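PDB 2O8R: polyphosphate kinase from Porphyromonas gingivalis, which probably catalyses the reversible transfer of the terminal phosphate of ATP to a growing chain of inorganic polyphosphate. Local coordinates for residues L33-R38 and L107-E112; T484-D489 and F506-V511. The protein carries 3 engineered substitutions. All blocks are in the same frame, centred on the assembly; numbering follows the deposited sequence.

How the contacts relate
Starting from the N terminus, the chain enters helix 35-63 through residues 33-38, turns back through helix 83-112 and returns at residues 107-112 to the start of helix 35-63. Contact 1 closes this mostly helical loop within the N-terminal domain. The chain then runs through the middle domain and the first PLD-like domain. Contact 2 closes a much shorter loop, in which helix 484-497 is followed by the segment leading into strand 510-511, at the passage from the first to the second C-terminal domain. The two loops follow in series and neither nest nor cross. Their centres are about 50 Å apart, on opposite sides of the chain's centre.

Contact 1 of 2, residues L33-R38 and L107-E112; sequences LPVYDR and LPTLEE
T109 turns CG2 anti to its backbone N (OG1 at chi1 -42°), and this methyl faces V35 and R38. V35 CG1 lies 3.5 Å from T109 CG2. T109 OG1 hydrogen-bonds to Q105 O within its own helix, so the hydroxyl is tied back while the methyl makes the contact. The R38 chain bends at chi3 (-107°). Its NH2 comes within 3.6 Å of T109 CG2, with the arginine chain roughly perpendicular to the T109 side chain. The guanidinium also folds back on its own segment: R38 NE donates to L33 O at 2.8 Å, from above the carbonyl plane. R38 NH2 adds a weak bond to the same oxygen, so both donors tie the arginine to the residue just before the N-cap P34. On the other flank L110 CD2 meets the hydroxyl end of the Y36 ring, 3.7 Å from Y36 OH and 3.9 Å from Y36 CE1. Y36 OH also has a weak hydrogen bond to P310 O. I115 of strand 115-118 touches both Y36 and L110. No hydrogen bond joins the segments. This is buried helix-helix packing in the PPK1 N-terminal domain, joining the start of helix 35-63 to the end of helix 83-112.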
loop_
_atom_site.group_PDB
_atom_site.type_symbol
_atom_site.label_atom_id
_atom_site.label_comp_id
_atom_site.label_asym_id
_atom_site.label_seq_id
_atom_site.Cartn_x
_atom_site.Cartn_y
_atom_site.Cartn_z
ATOM N N LEU A 33 -6.222 -30.416 -11.700
ATOM C CA LEU A 33 -6.476 -29.189 -10.956
ATOM C C LEU A 33 -7.088 -28.125 -11.849
ATOM O O LEU A 33 -6.720 -28.015 -13.022
ATOM C CB LEU A 33 -5.171 -28.660 -10.365
ATOM C CG LEU A 33 -4.457 -29.584 -9.386
ATOM C CD1 LEU A 33 -3.275 -28.859 -8.836
ATOM C CD2 LEU A 33 -5.380 -30.046 -8.246
ATOM N N PRO A 34 -8.041 -27.348 -11.301
ATOM C CA PRO A 34 -8.647 -26.200 -11.971
ATOM C C PRO A 34 -7.567 -25.274 -12.468
ATOM O O PRO A 34 -6.638 -24.999 -11.707
ATOM C CB PRO A 34 -9.432 -25.535 -10.846
ATOM C CG PRO A 34 -9.802 -26.649 -9.970
ATOM C CD PRO A 34 -8.635 -27.568 -9.972
ATOM N N VAL A 35 -7.673 -24.808 -13.722
ATOM C CA VAL A 35 -6.542 -24.098 -14.377
ATOM C C VAL A 35 -5.896 -23.023 -13.541
ATOM O O VAL A 35 -4.670 -22.961 -13.470
ATOM C CB VAL A 35 -6.876 -23.375 -15.709
ATOM C CG1 VAL A 35 -6.272 -24.101 -16.869
ATOM C CG2 VAL A 35 -8.377 -23.052 -15.872
ATOM N N TYR A 36 -6.713 -22.168 -12.924
ATOM C CA TYR A 36 -6.153 -21.041 -12.216
ATOM C C TYR A 36 -5.308 -21.466 -11.024
ATOM O O TYR A 36 -4.357 -20.778 -10.664
ATOM C CB TYR A 36 -7.210 -19.971 -11.914
ATOM C CG TYR A 36 -7.449 -19.112 -13.141
ATOM C CD1 TYR A 36 -8.409 -19.460 -14.096
ATOM C CD2 TYR A 36 -6.675 -17.978 -13.374
ATOM C CE1 TYR A 36 -8.599 -18.684 -15.233
ATOM C CE2 TYR A 36 -6.864 -17.197 -14.494
ATOM C CZ TYR A 36 -7.814 -17.557 -15.420
ATOM O OH TYR A 36 -7.969 -16.774 -16.528
ATOM N N ASP A 37 -5.606 -22.642 -10.469
ATOM C CA ASP A 37 -4.749 -23.237 -9.444
ATOM C C ASP A 37 -3.357 -23.477 -9.986
ATOM O O ASP A 37 -2.373 -23.167 -9.323
ATOM C CB ASP A 37 -5.318 -24.560 -8.927
ATOM C CG ASP A 37 -6.646 -24.391 -8.227
ATOM O OD1 ASP A 37 -7.132 -23.241 -8.073
ATOM O OD2 ASP A 37 -7.203 -25.429 -7.830
ATOM N N ARG A 38 -3.289 -24.023 -11.197
ATOM C CA ARG A 38 -2.021 -24.326 -11.831
ATOM C C ARG A 38 -1.272 -23.056 -12.211
ATOM O O ARG A 38 -0.069 -22.939 -11.958
ATOM C CB ARG A 38 -2.245 -25.206 -13.051
ATOM C CG ARG A 38 -2.940 -26.505 -12.715
ATOM C CD ARG A 38 -3.055 -27.351 -13.942
ATOM N NE ARG A 38 -4.412 -27.400 -14.460
ATOM C CZ ARG A 38 -4.730 -27.845 -15.670
ATOM N NH1 ARG A 38 -3.785 -28.261 -16.502
ATOM N NH2 ARG A 38 -5.992 -27.848 -16.060
ATOM N N LEU A 107 -2.251 -22.608 -21.821
ATOM C CA LEU A 107 -2.919 -21.842 -22.897
ATOM C C LEU A 107 -4.039 -22.615 -23.599
ATOM O O LEU A 107 -5.141 -22.077 -23.770
ATOM C CB LEU A 107 -1.925 -21.258 -23.917
ATOM C CG LEU A 107 -0.996 -20.209 -23.320
ATOM C CD1 LEU A 107 -0.126 -19.540 -24.359
ATOM C CD2 LEU A 107 -1.845 -19.212 -22.591
ATOM N N PRO A 108 -3.773 -23.873 -23.996
ATOM C CA PRO A 108 -4.836 -24.745 -24.505
ATOM C C PRO A 108 -6.003 -24.967 -23.542
ATOM O O PRO A 108 -7.147 -24.977 -23.981
ATOM C CB PRO A 108 -4.106 -26.070 -24.749
ATOM C CG PRO A 108 -2.736 -25.685 -24.994
ATOM C CD PRO A 108 -2.471 -24.551 -24.059
ATOM N N THR A 109 -5.726 -25.162 -22.253
ATOM C CA THR A 109 -6.806 -25.390 -21.284
ATOM C C THR A 109 -7.642 -24.127 -21.077
ATOM O O THR A 109 -8.860 -24.194 -20.969
ATOM C CB THR A 109 -6.273 -25.859 -19.926
ATOM O OG1 THR A 109 -5.235 -26.813 -20.123
ATOM C CG2 THR A 109 -7.361 -26.503 -19.127
ATOM N N LEU A 110 -6.978 -22.972 -21.034
ATOM C CA LEU A 110 -7.675 -21.685 -20.971
ATOM C C LEU A 110 -8.679 -21.541 -22.113
ATOM O O LEU A 110 -9.800 -21.092 -21.909
ATOM C CB LEU A 110 -6.675 -20.526 -20.968
ATOM C CG LEU A 110 -5.916 -20.262 -19.648
ATOM C CD1 LEU A 110 -4.729 -19.349 -19.897
ATOM C CD2 LEU A 110 -6.794 -19.681 -18.534
ATOM N N GLU A 111 -8.276 -21.954 -23.309
ATOM C CA GLU A 111 -9.161 -21.914 -24.466
ATOM C C GLU A 111 -10.340 -22.866 -24.370
ATOM O O GLU A 111 -11.443 -22.536 -24.795
ATOM C CB GLU A 111 -8.378 -22.155 -25.753
ATOM C CG GLU A 111 -7.853 -20.874 -26.355
ATOM C CD GLU A 111 -6.948 -21.107 -27.539
ATOM O OE1 GLU A 111 -6.885 -22.252 -28.042
ATOM O OE2 GLU A 111 -6.293 -20.135 -27.963
ATOM N N GLU A 112 -10.107 -24.042 -23.801
ATOM C CA GLU A 112 -11.175 -25.003 -23.563
ATOM C C GLU A 112 -12.258 -24.405 -22.670
ATOM O O GLU A 112 -13.412 -24.823 -22.723
ATOM C CB GLU A 112 -10.610 -26.265 -22.924
ATOM C CG GLU A 112 -11.447 -27.511 -23.111
ATOM C CD GLU A 112 -10.729 -28.778 -22.642
ATOM O OE1 GLU A 112 -9.477 -28.777 -22.563
ATOM O OE2 GLU A 112 -11.421 -29.782 -22.355
#

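Contact 2 of 2, residues T484-D489 and F506-V511; sequences TDIVHD and FSRLLV
The carboxylate of D489 meets the backbone of F506-L509 and accepts three consecutive N-H groups. CG stands beside the backbone N of D489 and anti to its carbonyl carbon (chi1 -82°). D489 OD1 takes S507 N at 2.9 Å through its syn lone pair. D489 OD2 takes two more: R508 N at 2.8 Å, nearly in line with the C-O bond and almost straight at 177°, and L509 N at 3.0 Å, on the anti side and tilted out of the carboxylate plane. This grip probably favours the charged form of the buried carboxylate. F506 keeps its CB 3.5 Å from D489 OD1, and its ring edge faces D489 O. V511 CG2 covers one ring face over the centre. L509 CB packs 3.6 Å from D489 CB. Nearer the helix start, the R508 chain bends at chi2 (-80°). R508 CG lies 3.7 Å from D485 CB, and R508 NE forms a long salt bridge of 3.6 Å with D485 OD2. I486 CD1 touches R508 CB, and the I486 side chain also packs on L461 and C631. An aspartate on helix 484-497 thus fastens the turn ahead of edge strand 510-511, at the junction of the PLD-like C-terminal domains of PPK1.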
loop_
_atom_site.group_PDB
_atom_site.type_symbol
_atom_site.label_atom_id
_atom_site.label_comp_id
_atom_site.label_asym_id
_atom_site.label_seq_id
_atom_site.Cartn_x
_atom_site.Cartn_y
_atom_site.Cartn_z
ATOM N N THR A 484 -0.061 -22.647 34.043
ATOM C CA THR A 484 0.756 -21.752 34.856
ATOM C C THR A 484 2.268 -21.921 34.607
ATOM O O THR A 484 3.026 -20.978 34.769
ATOM C CB THR A 484 0.397 -21.807 36.384
ATOM O OG1 THR A 484 1.039 -22.925 36.994
ATOM C CG2 THR A 484 -1.139 -21.881 36.637
ATOM N N ASP A 485 2.703 -23.106 34.185
ATOM C CA ASP A 485 4.111 -23.311 33.849
ATOM C C ASP A 485 4.508 -22.656 32.531
ATOM O O ASP A 485 5.571 -22.030 32.439
ATOM C CB ASP A 485 4.446 -24.792 33.807
ATOM C CG ASP A 485 4.517 -25.405 35.186
ATOM O OD1 ASP A 485 4.117 -24.725 36.158
ATOM O OD2 ASP A 485 4.972 -26.564 35.296
ATOM N N ILE A 486 3.654 -22.810 31.519
ATOM C CA ILE A 486 3.873 -22.172 30.231
ATOM C C ILE A 486 3.773 -20.667 30.392
ATOM O O ILE A 486 4.635 -19.928 29.908
ATOM C CB ILE A 486 2.844 -22.602 29.162
ATOM C CG1 ILE A 486 2.616 -24.114 29.167
ATOM C CG2 ILE A 486 3.296 -22.141 27.776
ATOM C CD1 ILE A 486 3.612 -24.889 28.366
ATOM N N VAL A 487 2.728 -20.212 31.078
ATOM C CA VAL A 487 2.449 -18.775 31.144
ATOM C C VAL A 487 3.604 -18.090 31.848
ATOM O O VAL A 487 3.921 -16.931 31.562
ATOM C CB VAL A 487 1.095 -18.455 31.818
ATOM C CG1 VAL A 487 1.090 -17.049 32.439
ATOM C CG2 VAL A 487 -0.056 -18.619 30.819
ATOM N N HIS A 488 4.264 -18.841 32.723
ATOM C CA HIS A 488 5.370 -18.306 33.485
ATOM C C HIS A 488 6.620 -18.285 32.617
ATOM O O HIS A 488 7.444 -17.367 32.695
ATOM C CB HIS A 488 5.608 -19.135 34.753
ATOM C CG HIS A 488 6.701 -18.594 35.614
ATOM N ND1 HIS A 488 8.020 -18.969 35.467
ATOM C CD2 HIS A 488 6.680 -17.667 36.600
ATOM C CE1 HIS A 488 8.763 -18.302 36.332
ATOM N NE2 HIS A 488 7.974 -17.502 37.026
ATOM N N ASP A 489 6.754 -19.317 31.795
ATOM C CA ASP A 489 7.909 -19.474 30.927
ATOM C C ASP A 489 7.934 -18.385 29.878
ATOM O O ASP A 489 8.984 -17.787 29.623
ATOM C CB ASP A 489 7.872 -20.845 30.268
ATOM C CG ASP A 489 8.423 -21.934 31.165
ATOM O OD1 ASP A 489 9.005 -21.586 32.212
ATOM O OD2 ASP A 489 8.294 -23.135 30.817
ATOM N N PHE A 506 13.443 -22.716 32.211
ATOM C CA PHE A 506 12.034 -22.845 31.852
ATOM C C PHE A 506 11.457 -24.200 32.283
ATOM O O PHE A 506 12.162 -25.207 32.266
ATOM C CB PHE A 506 11.849 -22.579 30.346
ATOM C CG PHE A 506 12.467 -21.285 29.887
ATOM C CD1 PHE A 506 11.737 -20.106 29.910
ATOM C CD2 PHE A 506 13.793 -21.238 29.465
ATOM C CE1 PHE A 506 12.310 -18.908 29.508
ATOM C CE2 PHE A 506 14.374 -20.039 29.058
ATOM C CZ PHE A 506 13.634 -18.878 29.082
ATOM N N SER A 507 10.182 -24.215 32.678
ATOM C CA SER A 507 9.518 -25.435 33.172
ATOM C C SER A 507 9.163 -26.424 32.072
ATOM O O SER A 507 9.396 -27.621 32.207
ATOM C CB SER A 507 8.237 -25.107 33.949
ATOM O OG SER A 507 8.465 -24.135 34.947
ATOM N N ARG A 508 8.553 -25.926 31.005
ATOM C CA ARG A 508 8.049 -26.796 29.949
ATOM C C ARG A 508 8.472 -26.274 28.593
ATOM O O ARG A 508 8.609 -27.041 27.647
ATOM C CB ARG A 508 6.527 -26.863 29.986
ATOM C CG ARG A 508 5.925 -27.168 31.347
ATOM C CD ARG A 508 5.976 -28.633 31.651
ATOM N NE ARG A 508 4.945 -29.019 32.604
ATOM C CZ ARG A 508 4.521 -30.268 32.770
ATOM N NH1 ARG A 508 5.036 -31.249 32.039
ATOM N NH2 ARG A 508 3.576 -30.533 33.662
ATOM N N LEU A 509 8.681 -24.964 28.516
ATOM C CA LEU A 509 9.004 -24.296 27.260
ATOM C C LEU A 509 10.411 -24.621 26.772
ATOM O O LEU A 509 11.314 -24.834 27.570
ATOM C CB LEU A 509 8.867 -22.790 27.449
ATOM C CG LEU A 509 8.806 -21.905 26.215
ATOM C CD1 LEU A 509 7.632 -22.349 25.362
ATOM C CD2 LEU A 509 8.724 -20.419 26.612
ATOM N N LEU A 510 10.593 -24.655 25.460
ATOM C CA LEU A 510 11.925 -24.819 24.891
ATOM C C LEU A 510 12.346 -23.591 24.118
ATOM O O LEU A 510 11.723 -23.253 23.113
ATOM C CB LEU A 510 11.953 -25.998 23.936
ATOM C CG LEU A 510 11.553 -27.345 24.499
ATOM C CD1 LEU A 510 11.856 -28.393 23.447
ATOM C CD2 LEU A 510 12.330 -27.604 25.769
ATOM N N VAL A 511 13.407 -22.936 24.577
ATOM C CA VAL A 511 13.945 -21.757 23.898
ATOM C C VAL A 511 15.340 -22.013 23.319
ATOM O O VAL A 511 16.181 -22.650 23.944
ATOM C CB VAL A 511 13.969 -20.535 24.826
ATOM C CG1 VAL A 511 14.289 -19.273 24.042
ATOM C CG2 VAL A 511 12.618 -20.380 25.531
#